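Local coordinates for giding protein-mglB (PDB 1J3W) that is a putative gliding protein of the Roadblock/LC7 family that probably acts as an adaptor and guanine-nucleotide exchange factor, at residues V2-V7 and L34-G39. Residues are numbered along the deposited sequence; the frame is centred on the assembly and turned at random.
Sequences VEPSLV and LIDRKG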
loop_
_atom_site.group_PDB
_atom_site.type_symbol
_atom_site.label_atom_id
_atom_site.label_comp_id
_atom_site.label_asym_id
_atom_site.label_seq_id
_atom_site.Cartn_x
_atom_site.Cartn_y
_atom_site.Cartn_z
ATOM N N VAL B 2 -0.572 -21.572 -0.753
ATOM C CA VAL B 2 -0.341 -20.642 -1.895
ATOM C C VAL B 2 0.951 -20.998 -2.623
ATOM O O VAL B 2 1.931 -21.409 -2.004
ATOM C CB VAL B 2 -0.250 -19.175 -1.412
ATOM C CG1 VAL B 2 0.904 -19.018 -0.432
ATOM C CG2 VAL B 2 -0.071 -18.243 -2.600
ATOM N N GLU B 3 0.942 -20.840 -3.942
ATOM C CA GLU B 3 2.113 -21.142 -4.755
ATOM C C GLU B 3 2.469 -19.946 -5.631
ATOM O O GLU B 3 1.621 -19.104 -5.925
ATOM C CB GLU B 3 1.840 -22.366 -5.633
ATOM C CG GLU B 3 1.541 -23.632 -4.847
ATOM C CD GLU B 3 1.246 -24.822 -5.741
ATOM O OE1 GLU B 3 1.019 -25.927 -5.204
ATOM O OE2 GLU B 3 1.238 -24.652 -6.978
ATOM N N PRO B 4 3.739 -19.852 -6.051
ATOM C CA PRO B 4 4.192 -18.746 -6.897
ATOM C C PRO B 4 3.523 -18.761 -8.263
ATOM O O PRO B 4 2.985 -19.782 -8.691
ATOM C CB PRO B 4 5.697 -18.989 -7.009
ATOM C CG PRO B 4 6.023 -19.703 -5.755
ATOM C CD PRO B 4 4.881 -20.678 -5.629
ATOM N N SER B 5 3.561 -17.622 -8.944
ATOM C CA SER B 5 3.001 -17.542 -10.284
ATOM C C SER B 5 3.964 -18.163 -11.285
ATOM O O SER B 5 3.837 -18.042 -12.497
ATOM C CB SER B 5 2.779 -16.066 -10.617
ATOM O OG SER B 5 1.866 -15.504 -9.675
ATOM N N LEU B 6 4.984 -18.822 -10.709
ATOM C CA LEU B 6 6.077 -19.340 -11.510
ATOM C C LEU B 6 7.157 -19.942 -10.607
ATOM O O LEU B 6 7.419 -19.473 -9.507
ATOM C CB LEU B 6 6.656 -18.164 -12.298
ATOM C CG LEU B 6 7.631 -18.603 -13.390
ATOM C CD1 LEU B 6 7.743 -17.572 -14.515
ATOM C CD2 LEU B 6 9.052 -18.814 -12.865
ATOM N N VAL B 7 7.756 -21.048 -11.084
ATOM C CA VAL B 7 8.882 -21.623 -10.356
ATOM C C VAL B 7 9.956 -22.135 -11.316
ATOM O O VAL B 7 9.693 -22.840 -12.281
ATOM C CB VAL B 7 8.374 -22.766 -9.476
ATOM C CG1 VAL B 7 7.114 -22.332 -8.729
ATOM C CG2 VAL B 7 8.065 -23.986 -10.322
ATOM N N LEU B 34 14.703 -12.164 -9.296
ATOM C CA LEU B 34 13.500 -12.243 -10.038
ATOM C C LEU B 34 12.504 -12.805 -9.090
ATOM O O LEU B 34 12.709 -13.845 -8.481
ATOM C CB LEU B 34 13.713 -13.214 -11.198
ATOM C CG LEU B 34 12.437 -13.424 -12.014
ATOM C CD1 LEU B 34 12.069 -12.191 -12.841
ATOM C CD2 LEU B 34 12.543 -14.586 -13.000
ATOM N N ILE B 35 11.428 -12.062 -8.869
ATOM C CA ILE B 35 10.415 -12.466 -7.901
ATOM C C ILE B 35 9.052 -12.466 -8.567
ATOM O O ILE B 35 8.866 -11.834 -9.602
ATOM C CB ILE B 35 10.383 -11.499 -6.689
ATOM C CG1 ILE B 35 9.823 -10.133 -7.105
ATOM C CG2 ILE B 35 11.799 -11.314 -6.142
ATOM C CD1 ILE B 35 9.669 -9.161 -5.949
ATOM N N ASP B 36 8.095 -13.191 -8.002
ATOM C CA ASP B 36 6.774 -13.170 -8.606
ATOM C C ASP B 36 6.004 -12.054 -7.927
ATOM O O ASP B 36 6.427 -11.540 -6.889
ATOM C CB ASP B 36 6.059 -14.532 -8.489
ATOM C CG ASP B 36 5.618 -14.879 -7.075
ATOM O OD1 ASP B 36 5.061 -15.985 -6.910
ATOM O OD2 ASP B 36 5.808 -14.085 -6.136
ATOM N N ARG B 37 4.881 -11.654 -8.509
ATOM C CA ARG B 37 4.126 -10.561 -7.925
ATOM C C ARG B 37 3.547 -10.874 -6.545
ATOM O O ARG B 37 2.976 -10.001 -5.893
ATOM C CB ARG B 37 3.037 -10.108 -8.902
ATOM C CG ARG B 37 3.606 -9.673 -10.256
ATOM C CD ARG B 37 2.559 -8.965 -11.106
ATOM N NE ARG B 37 2.109 -7.735 -10.467
ATOM C CZ ARG B 37 2.601 -6.524 -10.717
ATOM N NH1 ARG B 37 3.568 -6.360 -11.608
ATOM N NH2 ARG B 37 2.132 -5.474 -10.059
ATOM N N LYS B 38 3.708 -12.117 -6.093
ATOM C CA LYS B 38 3.228 -12.518 -4.774
ATOM C C LYS B 38 4.334 -12.411 -3.721
ATOM O O LYS B 38 4.087 -12.600 -2.530
ATOM C CB LYS B 38 2.701 -13.957 -4.798
ATOM C CG LYS B 38 1.480 -14.177 -5.674
ATOM C CD LYS B 38 0.996 -15.616 -5.556
ATOM C CE LYS B 38 -0.156 -15.899 -6.505
ATOM N NZ LYS B 38 -0.628 -17.306 -6.386
ATOM N N GLY B 39 5.558 -12.131 -4.162
ATOM C CA GLY B 39 6.656 -11.996 -3.218
ATOM C C GLY B 39 7.646 -13.148 -3.148
ATOM O O GLY B 39 8.671 -13.043 -2.477
#
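Two side chains at the end of strand 31-36 and in the turn it enters, Asp36 and Lys38, hold the N-terminal loop of residues 2-7 by its backbone. Asp36 reaches it with one carboxylate oxygen: OD1 accepts a hydrogen bond from Ser5 N at 3.0 Å, bent to 148° at the hydrogen, although the position of OD1 is less certain and this geometry correspondingly approximate. The torsion chi1 of 71° sets CG in the crowded position between the backbone N and the carbonyl carbon; from there OD2 points back to its own chain, where it takes a hydrogen bond from Phe40 N and a weak one from Lys38 N. The carboxylate of this buried residue thus bridges loop and turn, and these N-H donors would probably stabilise its charged form.

The second polar link belongs to Lys38, whose chain runs fully extended beyond CG and brings NZ to within 2.9 Å of Glu3 O. The ammonium group arrives nearly along the carbonyl axis, with a C=O...N angle of 172°.

Van der Waals contacts accompany these bonds. Val2 CG2 meets the lysine tip to tip, 3.9 Å from Lys38 NZ, while Ser5 OG lies 3.8 Å from Lys38 CE. An alanine here in place of Lys38 would remove the bond to Glu3 O and both these contacts, and would probably leave the start of the loop less firmly held. The Pro4 ring crosses Asp36 obliquely, with Pro4 CB toward Asp36 OD1, and also packs on Phe40.

Asp36 to Gly39 form a type I beta turn, closed by Gly39 N bonding to Asp36 O at 2.9 Å. The turn lies in the connection between antiparallel strands 31-36 and 41-46 of the Roadblock/LC7 sheet, a beta hairpin to which the segment preceding helix 10-27 is tied.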